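Local coordinates for stromal cell-derived factor 2-like protein (Arabidopsis thaliana, PDB 3MAL) that acts in endoplasmic reticulum protein quality control and the unfolded protein response, forming a complex with ERDJ3B and BIP1 needed for accumulation of the immune receptor kinase EFR, at residues Lys95-Ser99 against Ser121-Trp127; Ser44-Gln48 against His98-Ala103; Ser152-His158 against Gln170-Arg176. All blocks are in the same frame, centred on the assembly; numbering follows the deposited sequence. Where two conformers were deposited one is given.

Interaction 1 of 3, residues Lys95-Ser99 against Ser121-Trp127; sequences KWLHS and SDTGDHW
Residues Trp96-Ser99 run as an extended strand, and Ser121-Trp127 packs beside it as a loop whose middle, Thr123-Asp125, winds into one 3-10 turn (Asp125 N to Asp122 O, 2.9 Å) before Trp127 opens the next strand. The backbones come closest at His98 and Asp125, CA to CA 4.6 Å. One main-chain hydrogen bond joins them, Ser99 N to Gly124 O at 3.2 Å, and Asp125 CA lies 3.4 Å from Leu97 O as a CA-H...O contact. At Gly124 a CB would fall 2.6 Å from His98 CE1, so its absence permits this approach.

Trp127 (chi1 m) sends its NE1 to Leu97 O, 3.0 Å and nearly linear at 176°, while Leu97 CD2 makes a CH-pi contact over the five-membered ring of Trp127, 4.0 Å from the centroid. A water bridges Leu97 O and Asp125 O, 2.8 Å from each. His98 (chi1 t) donates from ND1 to Asp125 OD1 at 2.6 Å; Asp125 OD2 accepts from Ser121 OG at 2.7 Å and from Asp122 N at 3.1 Å. Asp122 OD1 takes Gly124 N at 2.8 Å, forming an Asx turn. Ser121 CB makes a CH-pi contact over the Trp96 five-membered ring, 4.0 Å from its centroid, while Trp96 NE1 bonds to Asp117 O.

The contact fastens the loop between strands 110-115 and 127-131 to strand 96-100 within the second MIR repeat of the trefoil. One buried group, the Asp125 carboxylate, thus bonds both strand and loop: OD1 holds His98, OD2 the Ser121 hydroxyl and Asp122 amide.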
loop_
_atom_site.group_PDB
_atom_site.type_symbol
_atom_site.label_atom_id
_atom_site.label_comp_id
_atom_site.label_asym_id
_atom_site.label_seq_id
_atom_site.Cartn_x
_atom_site.Cartn_y
_atom_site.Cartn_z
ATOM N N LYS A 95 -11.504 -2.739 -1.793
ATOM C CA LYS A 95 -10.802 -2.370 -3.039
ATOM C C LYS A 95 -9.290 -2.618 -2.912
ATOM O O LYS A 95 -8.764 -2.698 -1.794
ATOM C CB LYS A 95 -11.110 -0.915 -3.469
ATOM C CG LYS A 95 -12.625 -0.610 -3.677
ATOM C CD LYS A 95 -12.786 0.534 -4.708
ATOM C CE LYS A 95 -14.248 0.818 -5.123
ATOM N NZ LYS A 95 -15.064 -0.418 -5.278
ATOM N N TRP A 96 -8.609 -2.761 -4.051
ATOM C CA TRP A 96 -7.185 -3.167 -4.090
ATOM C C TRP A 96 -6.289 -1.952 -4.273
ATOM O O TRP A 96 -6.592 -1.101 -5.100
ATOM C CB TRP A 96 -6.941 -4.142 -5.260
ATOM C CG TRP A 96 -7.847 -5.316 -5.203
ATOM C CD1 TRP A 96 -9.070 -5.457 -5.807
ATOM C CD2 TRP A 96 -7.626 -6.499 -4.450
ATOM N NE1 TRP A 96 -9.622 -6.677 -5.469
ATOM C CE2 TRP A 96 -8.753 -7.331 -4.632
ATOM C CE3 TRP A 96 -6.583 -6.942 -3.627
ATOM C CZ2 TRP A 96 -8.859 -8.585 -4.027
ATOM C CZ3 TRP A 96 -6.677 -8.194 -3.049
ATOM C CH2 TRP A 96 -7.812 -8.996 -3.237
ATOM N N LEU A 97 -5.199 -1.865 -3.505
ATOM C CA LEU A 97 -4.165 -0.842 -3.760
ATOM C C LEU A 97 -3.692 -0.949 -5.231
ATOM O O LEU A 97 -3.309 -2.027 -5.685
ATOM C CB LEU A 97 -2.967 -1.033 -2.811
ATOM C CG LEU A 97 -1.961 0.130 -2.857
ATOM C CD1 LEU A 97 -2.632 1.441 -2.375
ATOM C CD2 LEU A 97 -0.648 -0.197 -2.085
ATOM N N HIS A 98 -3.721 0.161 -5.960
ATOM C CA HIS A 98 -3.668 0.125 -7.443
ATOM C C HIS A 98 -2.844 1.298 -7.979
ATOM O O HIS A 98 -2.807 2.382 -7.383
ATOM C CB HIS A 98 -5.108 0.225 -7.990
ATOM C CG HIS A 98 -5.273 -0.069 -9.460
ATOM N ND1 HIS A 98 -5.422 -1.349 -9.960
ATOM C CD2 HIS A 98 -5.423 0.764 -10.522
ATOM C CE1 HIS A 98 -5.616 -1.291 -11.269
ATOM N NE2 HIS A 98 -5.620 -0.021 -11.633
ATOM N N SER A 99 -2.204 1.088 -9.103
ATOM C CA SER A 99 -1.551 2.173 -9.873
ATOM C C SER A 99 -1.691 1.966 -11.407
ATOM O O SER A 99 -2.255 1.018 -11.832
ATOM C CB SER A 99 -0.149 2.639 -9.420
ATOM O OG SER A 99 0.303 3.861 -9.936
ATOM N N SER A 121 -10.130 -7.784 -9.823
ATOM C CA SER A 121 -8.740 -7.438 -9.561
ATOM C C SER A 121 -8.001 -7.633 -10.875
ATOM O O SER A 121 -8.372 -8.509 -11.674
ATOM C CB SER A 121 -8.160 -8.355 -8.462
ATOM O OG SER A 121 -6.798 -8.062 -8.167
ATOM N N ASP A 122 -6.989 -6.810 -11.131
ATOM C CA ASP A 122 -6.106 -7.034 -12.283
ATOM C C ASP A 122 -4.632 -6.830 -11.934
ATOM O O ASP A 122 -4.315 -6.550 -10.773
ATOM C CB ASP A 122 -6.545 -6.239 -13.526
ATOM C CG ASP A 122 -6.409 -4.743 -13.376
ATOM O OD1 ASP A 122 -5.486 -4.253 -12.687
ATOM O OD2 ASP A 122 -7.223 -4.033 -13.997
ATOM N N THR A 123 -3.728 -6.993 -12.908
ATOM C CA THR A 123 -2.276 -6.838 -12.629
ATOM C C THR A 123 -1.870 -5.443 -12.092
ATOM O O THR A 123 -0.797 -5.275 -11.501
ATOM C CB THR A 123 -1.377 -7.210 -13.842
ATOM O OG1 THR A 123 -1.566 -6.274 -14.899
ATOM C CG2 THR A 123 -1.668 -8.632 -14.347
ATOM N N GLY A 124 -2.723 -4.443 -12.306
ATOM C CA GLY A 124 -2.445 -3.110 -11.786
ATOM C C GLY A 124 -2.531 -3.076 -10.263
ATOM O O GLY A 124 -2.150 -2.081 -9.643
ATOM N N ASP A 125 -3.047 -4.163 -9.676
ATOM C CA ASP A 125 -3.094 -4.350 -8.219
ATOM C C ASP A 125 -1.811 -5.003 -7.666
ATOM O O ASP A 125 -1.722 -5.277 -6.471
ATOM C CB ASP A 125 -4.301 -5.222 -7.842
ATOM C CG ASP A 125 -5.632 -4.603 -8.247
ATOM O OD1 ASP A 125 -5.761 -3.358 -8.360
ATOM O OD2 ASP A 125 -6.575 -5.381 -8.456
ATOM N N HIS A 126 -0.821 -5.249 -8.532
ATOM C CA HIS A 126 0.370 -6.015 -8.138
ATOM C C HIS A 126 1.555 -5.126 -7.737
ATOM O O HIS A 126 1.917 -4.193 -8.463
ATOM C CB HIS A 126 0.752 -7.016 -9.257
ATOM C CG HIS A 126 -0.326 -8.013 -9.560
ATOM N ND1 HIS A 126 -0.159 -9.043 -10.468
ATOM C CD2 HIS A 126 -1.583 -8.143 -9.066
ATOM C CE1 HIS A 126 -1.275 -9.753 -10.528
ATOM N NE2 HIS A 126 -2.149 -9.235 -9.680
ATOM N N TRP A 127 2.146 -5.425 -6.571
ATOM C CA TRP A 127 3.273 -4.673 -6.012
ATOM C C TRP A 127 4.365 -5.642 -5.599
ATOM O O TRP A 127 4.079 -6.711 -5.020
ATOM C CB TRP A 127 2.835 -3.854 -4.783
ATOM C CG TRP A 127 1.708 -2.879 -5.076
ATOM C CD1 TRP A 127 0.381 -3.170 -5.145
ATOM C CD2 TRP A 127 1.825 -1.470 -5.343
ATOM N NE1 TRP A 127 -0.350 -2.038 -5.442
ATOM C CE2 TRP A 127 0.511 -0.977 -5.561
ATOM C CE3 TRP A 127 2.901 -0.577 -5.401
ATOM C CZ2 TRP A 127 0.250 0.369 -5.862
ATOM C CZ3 TRP A 127 2.643 0.778 -5.688
ATOM C CH2 TRP A 127 1.324 1.230 -5.906
HETATM O O HOH W 1 -3.275 -4.466 -4.303
HETATM O O HOH W 2 -6.570 -1.224 -14.531
#

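Interaction 2 of 3, residues Ser44-Gln48 against His98-Ala103; sequences SGSGQ and HSHLHA
Ser44-Gln48 folds into a type II' beta turn from Ser44 to Gly47 (Gly47 N to Ser44 O, 2.9 Å), and Gly45 and Gly47 both have positive phi. The end of strand 96-100 turns a corner through an inverse gamma turn centred on Leu101. The end-to-end directions of Gly45-Gln48 and His98-Ala103 differ by 155°, and Gly45 and His102 are nearest, CA to CA 5.0 Å.

Ser46 CB makes a CH-pi contact over the His102 ring face (3.8 Å to the centroid) and a close van der Waals approach to His100 NE2 (3.3 Å).

Among polar contacts, His100 NE2 (chi1 p) gives a weak hydrogen bond to Gln48 OE1 at 3.4 Å, an oxygen also bonded to Ser113 OG. Within the loop, Ser46 OG (chi1 p) accepts Gln48 N at 3.1 Å, an ST turn, and also bonds Glu111 OE1.

This surface contact lays a loop of one trefoil lobe against the next. The bond across it is weak, whereas Ser46 and Gln48 have their strongest polar partners on strand 110-115.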
loop_
_atom_site.group_PDB
_atom_site.type_symbol
_atom_site.label_atom_id
_atom_site.label_comp_id
_atom_site.label_asym_id
_atom_site.label_seq_id
_atom_site.Cartn_x
_atom_site.Cartn_y
_atom_site.Cartn_z
ATOM N N SER A 44 -9.991 13.869 -10.719
ATOM C CA SER A 44 -9.460 13.714 -12.061
ATOM C C SER A 44 -8.612 12.430 -12.180
ATOM O O SER A 44 -8.942 11.427 -11.545
ATOM C CB SER A 44 -8.729 14.986 -12.488
ATOM O OG SER A 44 -7.537 15.161 -11.739
ATOM N N GLY A 45 -7.557 12.414 -12.993
ATOM C CA GLY A 45 -6.859 11.172 -13.245
ATOM C C GLY A 45 -7.858 10.085 -13.629
ATOM O O GLY A 45 -8.640 10.242 -14.583
ATOM N N SER A 46 -7.843 8.982 -12.878
ATOM C CA SER A 46 -8.664 7.818 -13.210
ATOM C C SER A 46 -10.087 7.944 -12.687
ATOM O O SER A 46 -10.959 7.178 -13.085
ATOM C CB SER A 46 -8.035 6.558 -12.605
ATOM O OG SER A 46 -8.099 6.632 -11.175
ATOM N N GLY A 47 -10.320 8.893 -11.779
ATOM C CA GLY A 47 -11.613 8.969 -11.088
ATOM C C GLY A 47 -11.894 7.769 -10.175
ATOM O O GLY A 47 -13.031 7.582 -9.718
ATOM N N GLN A 48 -10.884 6.935 -9.908
ATOM C CA GLN A 48 -11.080 5.795 -8.991
ATOM C C GLN A 48 -11.040 6.258 -7.512
ATOM O O GLN A 48 -10.756 7.418 -7.235
ATOM C CB GLN A 48 -10.065 4.670 -9.267
ATOM C CG GLN A 48 -10.280 3.975 -10.635
ATOM C CD GLN A 48 -9.100 3.132 -11.071
ATOM O OE1 GLN A 48 -8.213 2.825 -10.275
ATOM N NE2 GLN A 48 -9.081 2.758 -12.340
ATOM N N HIS A 98 -3.721 0.161 -5.960
ATOM C CA HIS A 98 -3.668 0.125 -7.443
ATOM C C HIS A 98 -2.844 1.298 -7.979
ATOM O O HIS A 98 -2.807 2.382 -7.383
ATOM C CB HIS A 98 -5.108 0.225 -7.990
ATOM C CG HIS A 98 -5.273 -0.069 -9.460
ATOM N ND1 HIS A 98 -5.422 -1.349 -9.960
ATOM C CD2 HIS A 98 -5.423 0.764 -10.522
ATOM C CE1 HIS A 98 -5.616 -1.291 -11.269
ATOM N NE2 HIS A 98 -5.620 -0.021 -11.633
ATOM N N SER A 99 -2.204 1.088 -9.103
ATOM C CA SER A 99 -1.551 2.173 -9.873
ATOM C C SER A 99 -1.691 1.966 -11.407
ATOM O O SER A 99 -2.255 1.018 -11.832
ATOM C CB SER A 99 -0.149 2.639 -9.420
ATOM O OG SER A 99 0.303 3.861 -9.936
ATOM N N HIS A 100 -1.234 2.966 -12.157
ATOM C CA HIS A 100 -1.466 3.136 -13.551
ATOM C C HIS A 100 -0.936 4.514 -14.016
ATOM O O HIS A 100 -0.408 5.264 -13.268
ATOM C CB HIS A 100 -2.934 2.948 -13.868
ATOM C CG HIS A 100 -3.896 3.649 -12.955
ATOM N ND1 HIS A 100 -3.542 4.626 -12.057
ATOM C CD2 HIS A 100 -5.227 3.483 -12.807
ATOM C CE1 HIS A 100 -4.613 5.063 -11.434
ATOM N NE2 HIS A 100 -5.650 4.383 -11.865
ATOM N N LEU A 101 -1.044 4.766 -15.298
ATOM C CA LEU A 101 -0.461 5.959 -15.849
ATOM C C LEU A 101 -1.419 7.131 -15.853
ATOM O O LEU A 101 -1.751 7.638 -16.906
ATOM C CB LEU A 101 0.123 5.727 -17.245
ATOM C CG LEU A 101 1.154 4.623 -17.472
ATOM C CD1 LEU A 101 1.458 4.290 -18.918
ATOM C CD2 LEU A 101 2.384 4.842 -16.754
ATOM N N HIS A 102 -1.896 7.512 -14.700
ATOM C CA HIS A 102 -2.682 8.728 -14.558
ATOM C C HIS A 102 -1.882 9.631 -13.637
ATOM O O HIS A 102 -1.087 9.134 -12.829
ATOM C CB HIS A 102 -4.047 8.423 -13.921
ATOM C CG HIS A 102 -5.053 7.897 -14.886
ATOM N ND1 HIS A 102 -5.387 6.558 -14.974
ATOM C CD2 HIS A 102 -5.799 8.534 -15.818
ATOM C CE1 HIS A 102 -6.297 6.397 -15.918
ATOM N NE2 HIS A 102 -6.574 7.582 -16.434
ATOM N N ALA A 103 -2.058 10.943 -13.773
ATOM C CA ALA A 103 -1.423 11.923 -12.883
ATOM C C ALA A 103 -2.092 12.024 -11.494
ATOM O O ALA A 103 -3.314 12.169 -11.388
ATOM C CB ALA A 103 -1.374 13.320 -13.563
#

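Interaction 3 of 3, residues Ser152-His158 against Gln170-Arg176; sequences SGYLHSH and QEVCGIR
Ser152 has positive phi, and a water joins its O (2.6 Å) to Arg176 O (2.8 Å) where the hairpin of strands 154-161 and 170-175 opens. The strand axes approach to 4.5 Å at 142°, strongly twisted. Gly153 CA makes a CA-H...O contact with Ile175 O, 3.5 Å.

Tyr154 pairs with Ile175 as a hydrogen-bonded pair: Tyr154 N to Ile175 O is 2.8 Å, Ile175 N to Tyr154 O 3.2 Å. Leu155 (chi1 t) lies opposite Gly174, a non-hydrogen-bonded pair, and sets its CD1 3.6 Å from Val172 CG1. His156 pairs with Cys173; Cys173 N to His156 O is 2.9 Å, the return bond from His156 N to Cys173 O weak at 2.8 Å. Over one face of the His156 ring (chi1 t) lies Ile175 CG2, 4.1 Å from the centroid. Ser157 OG donates to Glu171 O at 2.7 Å, and His158 NE2 to Glu171 OE1 at 2.8 Å.

In this twisted antiparallel beta hairpin of the MIR-family trefoil, Leu155 and Val172 both meet Val112. Glu171 OE1 also takes Ser107 OG, and OE2 takes Ser104 OG and Ile106 N, tying the hairpin by hydrogen bonds to the loop after strand 96-100.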
loop_
_atom_site.group_PDB
_atom_site.type_symbol
_atom_site.label_atom_id
_atom_site.label_comp_id
_atom_site.label_asym_id
_atom_site.label_seq_id
_atom_site.Cartn_x
_atom_site.Cartn_y
_atom_site.Cartn_z
ATOM N N SER A 152 6.439 0.265 -12.561
ATOM C CA SER A 152 7.708 0.415 -11.838
ATOM C C SER A 152 7.762 1.590 -10.830
ATOM O O SER A 152 8.836 1.910 -10.329
ATOM C CB SER A 152 8.903 0.490 -12.813
ATOM O OG SER A 152 8.982 -0.672 -13.589
ATOM N N GLY A 153 6.618 2.198 -10.506
ATOM C CA GLY A 153 6.554 3.249 -9.483
ATOM C C GLY A 153 6.710 2.722 -8.050
ATOM O O GLY A 153 6.093 1.710 -7.696
ATOM N N TYR A 154 7.548 3.360 -7.232
ATOM C CA TYR A 154 7.603 3.038 -5.803
ATOM C C TYR A 154 6.475 3.796 -5.127
ATOM O O TYR A 154 6.282 4.988 -5.397
ATOM C CB TYR A 154 8.946 3.455 -5.174
ATOM C CG TYR A 154 10.101 2.726 -5.778
ATOM C CD1 TYR A 154 10.341 1.388 -5.445
ATOM C CD2 TYR A 154 10.922 3.338 -6.728
ATOM C CE1 TYR A 154 11.400 0.689 -5.995
ATOM C CE2 TYR A 154 11.999 2.639 -7.290
ATOM C CZ TYR A 154 12.217 1.301 -6.916
ATOM O OH TYR A 154 13.252 0.557 -7.451
ATOM N N LEU A 155 5.720 3.097 -4.278
ATOM C CA LEU A 155 4.735 3.733 -3.415
ATOM C C LEU A 155 5.435 4.853 -2.624
ATOM O O LEU A 155 6.454 4.621 -1.949
ATOM C CB LEU A 155 4.133 2.691 -2.443
ATOM C CG LEU A 155 3.016 3.224 -1.542
ATOM C CD1 LEU A 155 1.752 3.476 -2.383
ATOM C CD2 LEU A 155 2.739 2.212 -0.422
ATOM N N HIS A 156 4.855 6.047 -2.664
ATOM C CA HIS A 156 5.555 7.251 -2.236
ATOM C C HIS A 156 4.595 8.160 -1.480
ATOM O O HIS A 156 3.419 8.212 -1.810
ATOM C CB HIS A 156 6.053 7.992 -3.492
ATOM C CG HIS A 156 7.096 9.024 -3.214
ATOM N ND1 HIS A 156 6.786 10.345 -2.958
ATOM C CD2 HIS A 156 8.444 8.937 -3.179
ATOM C CE1 HIS A 156 7.901 11.025 -2.764
ATOM N NE2 HIS A 156 8.919 10.197 -2.906
ATOM N N SER A 157 5.090 8.840 -0.440
ATOM C CA SER A 157 4.377 9.971 0.123
ATOM C C SER A 157 5.347 11.101 0.488
ATOM O O SER A 157 6.568 11.007 0.266
ATOM C CB SER A 157 3.518 9.556 1.335
ATOM O OG SER A 157 2.452 10.482 1.535
ATOM N N HIS A 158 4.783 12.181 1.025
ATOM C CA HIS A 158 5.531 13.415 1.315
ATOM C C HIS A 158 4.616 14.420 2.008
ATOM O O HIS A 158 3.400 14.252 2.045
ATOM C CB HIS A 158 6.131 14.076 0.059
ATOM C CG HIS A 158 5.277 13.977 -1.179
ATOM N ND1 HIS A 158 5.813 14.018 -2.451
ATOM C CD2 HIS A 158 3.940 13.823 -1.344
ATOM C CE1 HIS A 158 4.846 13.901 -3.347
ATOM N NE2 HIS A 158 3.695 13.787 -2.701
ATOM N N GLN A 170 -2.085 13.483 3.437
ATOM C CA GLN A 170 -1.013 13.658 2.441
ATOM C C GLN A 170 -1.363 12.954 1.134
ATOM O O GLN A 170 -2.043 11.908 1.134
ATOM C CB GLN A 170 0.334 13.097 2.958
ATOM C CG GLN A 170 0.879 13.845 4.133
ATOM C CD GLN A 170 2.126 13.228 4.746
ATOM O OE1 GLN A 170 2.548 12.102 4.412
ATOM N NE2 GLN A 170 2.733 13.968 5.650
ATOM N N GLU A 171 -0.875 13.520 0.030
ATOM C CA GLU A 171 -0.860 12.811 -1.250
ATOM C C GLU A 171 -0.058 11.520 -1.139
ATOM O O GLU A 171 1.031 11.493 -0.550
ATOM C CB GLU A 171 -0.236 13.671 -2.361
ATOM C CG GLU A 171 -0.566 13.164 -3.774
ATOM C CD GLU A 171 0.356 13.741 -4.830
ATOM O OE1 GLU A 171 1.562 13.832 -4.566
ATOM O OE2 GLU A 171 -0.122 14.090 -5.921
ATOM N N VAL A 172 -0.601 10.460 -1.731
ATOM C CA VAL A 172 0.164 9.240 -1.964
ATOM C C VAL A 172 0.278 9.096 -3.480
ATOM O O VAL A 172 -0.688 9.349 -4.212
ATOM C CB VAL A 172 -0.513 8.019 -1.294
ATOM C CG1 VAL A 172 0.185 6.688 -1.692
ATOM C CG2 VAL A 172 -0.505 8.216 0.224
ATOM N N CYS A 173 1.472 8.747 -3.954
ATOM C CA CYS A 173 1.695 8.635 -5.404
ATOM C C CYS A 173 2.802 7.618 -5.664
ATOM O O CYS A 173 3.292 6.991 -4.726
ATOM C CB CYS A 173 2.048 10.004 -5.996
ATOM S SG CYS A 173 3.577 10.707 -5.362
ATOM N N GLY A 174 3.152 7.432 -6.939
ATOM C CA GLY A 174 4.254 6.555 -7.341
ATOM C C GLY A 174 5.316 7.383 -8.050
ATOM O O GLY A 174 4.972 8.259 -8.862
ATOM N N ILE A 175 6.592 7.176 -7.694
ATOM C CA ILE A 175 7.719 7.826 -8.409
ATOM C C ILE A 175 8.746 6.793 -8.804
ATOM O O ILE A 175 8.763 5.666 -8.281
ATOM C CB ILE A 175 8.420 8.987 -7.628
ATOM C CG1 ILE A 175 9.367 8.422 -6.550
ATOM C CG2 ILE A 175 7.376 10.008 -7.091
ATOM C CD1 ILE A 175 10.286 9.439 -5.937
ATOM N N ARG A 176 9.622 7.167 -9.716
ATOM C CA ARG A 176 10.457 6.154 -10.332
ATOM C C ARG A 176 11.790 5.890 -9.655
ATOM O O ARG A 176 12.409 4.874 -9.930
ATOM C CB ARG A 176 10.639 6.476 -11.804
ATOM C CG ARG A 176 9.283 6.601 -12.514
ATOM C CD ARG A 176 8.975 5.440 -13.411
ATOM N NE ARG A 176 7.636 5.553 -13.984
ATOM C CZ ARG A 176 7.312 5.153 -15.217
ATOM N NH1 ARG A 176 8.248 4.645 -16.026
ATOM N NH2 ARG A 176 6.065 5.279 -15.654
HETATM O O HOH W 3 11.137 2.753 -11.196
#

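In the fold
Along the chain, interaction 2 begins with Ser44-Gln48 and ends on the strand where interaction 1 begins; interaction 3 opens after both have closed. Centres lie about 12 Å apart for 1 and 2 and for 2 and 3, about 14 Å for 1 and 3. Interactions 1 and 2 share His98 and Ser99 on strand 96-100, in the same antiparallel sheet as the hairpin of interaction 3. Direct touches are sparse: Trp127 CZ3 to Leu155 CB and to Gly153 O, both 4.1 Å, and Leu101 CD2 to Arg176 NH2, 3.9 Å. Interactions 1 and 3 are internal to the second and third MIR repeats; interaction 2 spans first and second, and these touches join second to third.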